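Local coordinates for probable chemoreceptor (Methyl-accepting chemotaxis) transmembrane protein (Rhizobium meliloti, PDB 6D8V) that probably senses quaternary ammonium compounds through its periplasmic sensory domain, which binds 1,1-dimethyl-prolinium, and passes the signal on to direct chemotaxis, at residues Y250-P255 with W261-D266. Sequence-based numbering, arbitrary orientation.
Sequences YPFSLP and WLVLVD
Tyr250 and Phe252 pair with Val263 and Trp261 as the two hydrogen-bonded pairs of an antiparallel beta hairpin, whose strands 243-254 and 259-268 form the middle of a four-stranded sheet separate from the seven-stranded sheet that carries pocket residues. The N-to-C directions of the short segments differ by 146°, and their axes come within 4.4 Å. Each pair has two bonds: Tyr250 N reaches Val263 O at 2.7 Å, in the carbonyl plane, while Val263 N approaches Tyr250 O from above the plane of the Tyr250 carbonyl; Phe252 N and Trp261 N exchange bonds with the opposite carbonyls. Between them, in the non-hydrogen-bonded pair, Leu262 CD1 lies 3.4 Å from Pro251 CB. On the other face, turned to helix 2-45, Phe252 has CG between its backbone N and carbonyl carbon (chi1 66°), which swings the ring across to Trp261 and Val263. Its CE1 meets Val263 CG2 at 3.4 Å, and CZ lies 3.6 Å from Trp261 CB. Replacing Phe252 by an alanine removes the ring, which is likely to leave Val263 CG2 and Trp261 CB without their aromatic neighbour and open a gap facing helix 2-45. Gln197 OE1 accepts a bond from Trp261 NE1, while Leu254 CD1 sits over one indole face, 3.8 Å from the five-membered ring centroid.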
ATOM      1  N   TYR A 250       5.702 -16.395  -5.107  1.00 71.45           N
ATOM      2  CA  TYR A 250       6.299 -15.708  -6.253  1.00 65.85           C
ATOM      3  C   TYR A 250       6.632 -14.279  -5.844  1.00 68.59           C
ATOM      4  O   TYR A 250       5.771 -13.388  -5.877  1.00 77.74           O
ATOM      5  CB  TYR A 250       5.350 -15.739  -7.454  1.00 59.85           C
ATOM      6  CG  TYR A 250       5.942 -15.319  -8.776  1.00 61.44           C
ATOM      7  CD1 TYR A 250       6.573 -16.246  -9.606  1.00 74.64           C
ATOM      8  CD2 TYR A 250       5.835 -14.003  -9.223  1.00 53.79           C
ATOM      9  CE1 TYR A 250       7.099 -15.871 -10.829  1.00 59.59           C
ATOM     10  CE2 TYR A 250       6.357 -13.618 -10.444  1.00 60.22           C
ATOM     11  CZ  TYR A 250       6.990 -14.549 -11.245  1.00 73.68           C
ATOM     12  OH  TYR A 250       7.513 -14.155 -12.466  1.00 68.22           O
ATOM     13  N   PRO A 251       7.872 -14.029  -5.426  1.00 68.46           N
ATOM     14  CA  PRO A 251       8.287 -12.651  -5.145  1.00 71.85           C
ATOM     15  C   PRO A 251       8.332 -11.829  -6.419  1.00 63.65           C
ATOM     16  O   PRO A 251       8.566 -12.352  -7.512  1.00 66.02           O
ATOM     17  CB  PRO A 251       9.685 -12.812  -4.536  1.00 59.61           C
ATOM     18  CG  PRO A 251      10.150 -14.152  -4.973  1.00 62.81           C
ATOM     19  CD  PRO A 251       8.921 -15.005  -5.087  1.00 64.54           C
ATOM     20  N   PHE A 252       8.088 -10.529  -6.267  1.00 53.53           N
ATOM     21  CA  PHE A 252       8.189  -9.600  -7.385  1.00 55.51           C
ATOM     22  C   PHE A 252       8.423  -8.198  -6.840  1.00 61.63           C
ATOM     23  O   PHE A 252       7.776  -7.786  -5.874  1.00 67.41           O
ATOM     24  CB  PHE A 252       6.931  -9.642  -8.263  1.00 50.18           C
ATOM     25  CG  PHE A 252       5.690  -9.154  -7.572  1.00 52.83           C
ATOM     26  CD1 PHE A 252       5.012  -9.970  -6.686  1.00 53.88           C
ATOM     27  CD2 PHE A 252       5.204  -7.880  -7.813  1.00 56.24           C
ATOM     28  CE1 PHE A 252       3.876  -9.531  -6.053  1.00 51.61           C
ATOM     29  CE2 PHE A 252       4.065  -7.429  -7.179  1.00 57.29           C
ATOM     30  CZ  PHE A 252       3.396  -8.260  -6.301  1.00 56.07           C
ATOM     31  N   SER A 253       9.351  -7.475  -7.465  1.00 68.81           N
ATOM     32  CA  SER A 253       9.725  -6.138  -7.014  1.00 72.23           C
ATOM     33  C   SER A 253       8.672  -5.101  -7.380  1.00 62.97           C
ATOM     34  O   SER A 253       8.114  -5.117  -8.482  1.00 59.48           O
ATOM     35  CB  SER A 253      11.063  -5.719  -7.621  1.00 62.30           C
ATOM     36  OG  SER A 253      12.144  -6.297  -6.914  1.00 81.78           O
ATOM     37  N   LEU A 254       8.450  -4.165  -6.519  1.00 69.01           N
ATOM     38  CA  LEU A 254       7.455  -3.206  -6.770  1.00 59.07           C
ATOM     39  C   LEU A 254       8.228  -2.082  -7.251  1.00 79.72           C
ATOM     40  O   LEU A 254       9.306  -1.921  -6.808  1.00102.37           O
ATOM     41  CB  LEU A 254       6.828  -2.794  -5.494  1.00 55.88           C
ATOM     42  CG  LEU A 254       5.997  -3.780  -4.744  1.00 56.81           C
ATOM     43  CD1 LEU A 254       5.409  -3.019  -3.638  1.00 45.42           C
ATOM     44  CD2 LEU A 254       4.928  -4.271  -5.623  1.00 54.69           C
ATOM     45  N   PRO A 255       7.638  -1.291  -8.241  1.00 70.95           N
ATOM     46  CA  PRO A 255       8.550  -0.419  -8.911  1.00 54.60           C
ATOM     47  C   PRO A 255       9.314   0.639  -8.249  1.00104.20           C
ATOM     48  O   PRO A 255      10.503   0.569  -8.490  1.00158.02           O
ATOM     49  CB  PRO A 255       7.617   0.363  -9.729  1.00 52.33           C
ATOM     50  CG  PRO A 255       6.850  -0.651 -10.313  1.00 64.96           C
ATOM     51  CD  PRO A 255       6.351  -1.156  -9.058  1.00 71.27           C
ATOM     52  N   TRP A 261       6.841  -7.916  -3.053  1.00 60.90           N
ATOM     53  CA  TRP A 261       5.723  -8.660  -2.497  1.00 60.64           C
ATOM     54  C   TRP A 261       5.750 -10.099  -2.995  1.00 59.71           C
ATOM     55  O   TRP A 261       6.404 -10.426  -3.990  1.00 72.99           O
ATOM     56  CB  TRP A 261       4.387  -8.024  -2.871  1.00 62.78           C
ATOM     57  CG  TRP A 261       4.094  -6.754  -2.143  1.00 64.17           C
ATOM     58  CD1 TRP A 261       4.832  -6.181  -1.149  1.00 65.87           C
ATOM     59  CD2 TRP A 261       2.969  -5.897  -2.351  1.00 62.12           C
ATOM     60  NE1 TRP A 261       4.233  -5.016  -0.724  1.00 58.57           N
ATOM     61  CE2 TRP A 261       3.089  -4.821  -1.450  1.00 54.43           C
ATOM     62  CE3 TRP A 261       1.873  -5.935  -3.219  1.00 63.22           C
ATOM     63  CZ2 TRP A 261       2.157  -3.792  -1.392  1.00 49.07           C
ATOM     64  CZ3 TRP A 261       0.945  -4.912  -3.160  1.00 52.28           C
ATOM     65  CH2 TRP A 261       1.092  -3.857  -2.248  1.00 52.18           C
ATOM     66  N   LEU A 262       5.013 -10.956  -2.299  1.00 57.96           N
ATOM     67  CA  LEU A 262       4.823 -12.344  -2.695  1.00 62.82           C
ATOM     68  C   LEU A 262       3.411 -12.521  -3.233  1.00 64.41           C
ATOM     69  O   LEU A 262       2.432 -12.168  -2.568  1.00 68.41           O
ATOM     70  CB  LEU A 262       5.038 -13.312  -1.525  1.00 68.17           C
ATOM     71  CG  LEU A 262       6.428 -13.441  -0.945  1.00 72.91           C
ATOM     72  CD1 LEU A 262       7.450 -13.451  -2.068  1.00 74.10           C
ATOM     73  CD2 LEU A 262       6.687 -12.307   0.024  1.00 86.33           C
ATOM     74  N   VAL A 263       3.316 -13.063  -4.427  1.00 65.42           N
ATOM     75  CA  VAL A 263       2.089 -13.675  -4.895  1.00 51.08           C
ATOM     76  C   VAL A 263       2.087 -15.106  -4.386  1.00 62.82           C
ATOM     77  O   VAL A 263       3.103 -15.807  -4.464  1.00 65.22           O
ATOM     78  CB  VAL A 263       1.996 -13.621  -6.430  1.00 58.89           C
ATOM     79  CG1 VAL A 263       0.768 -14.343  -6.919  1.00 59.68           C
ATOM     80  CG2 VAL A 263       1.980 -12.178  -6.904  1.00 71.05           C
ATOM     81  N   LEU A 264       0.975 -15.520  -3.809  1.00 61.30           N
ATOM     82  CA  LEU A 264       0.754 -16.908  -3.449  1.00 69.70           C
ATOM     83  C   LEU A 264      -0.336 -17.436  -4.358  1.00 60.25           C
ATOM     84  O   LEU A 264      -1.401 -16.821  -4.485  1.00 70.22           O
ATOM     85  CB  LEU A 264       0.323 -17.064  -1.990  1.00 73.58           C
ATOM     86  CG  LEU A 264       1.147 -16.404  -0.894  1.00 61.30           C
ATOM     87  CD1 LEU A 264       0.529 -16.750   0.448  1.00 64.97           C
ATOM     88  CD2 LEU A 264       2.593 -16.858  -0.963  1.00 54.63           C
ATOM     89  N   VAL A 265      -0.079 -18.567  -4.983  1.00 55.08           N
ATOM     90  CA  VAL A 265      -1.034 -19.174  -5.890  1.00 66.19           C
ATOM     91  C   VAL A 265      -1.261 -20.593  -5.394  1.00 63.24           C
ATOM     92  O   VAL A 265      -0.313 -21.380  -5.281  1.00 62.81           O
ATOM     93  CB  VAL A 265      -0.545 -19.121  -7.349  1.00 65.24           C
ATOM     94  CG1 VAL A 265       0.959 -19.369  -7.401  1.00 84.77           C
ATOM     95  CG2 VAL A 265      -1.325 -20.091  -8.223  1.00 58.96           C
ATOM     96  N   ASP A 266      -2.506 -20.893  -5.044  1.00 65.20           N
ATOM     97  CA  ASP A 266      -2.868 -22.166  -4.450  1.00 64.72           C
ATOM     98  C   ASP A 266      -3.534 -23.018  -5.517  1.00 71.61           C
ATOM     99  O   ASP A 266      -4.523 -22.595  -6.127  1.00 80.89           O
ATOM    100  CB  ASP A 266      -3.797 -21.957  -3.253  1.00 71.12           C
ATOM    101  CG  ASP A 266      -3.069 -21.386  -2.030  1.00 83.82           C
ATOM    102  OD1 ASP A 266      -1.821 -21.335  -2.040  1.00 79.06           O
ATOM    103  OD2 ASP A 266      -3.741 -20.993  -1.051  1.00 96.33           O
TER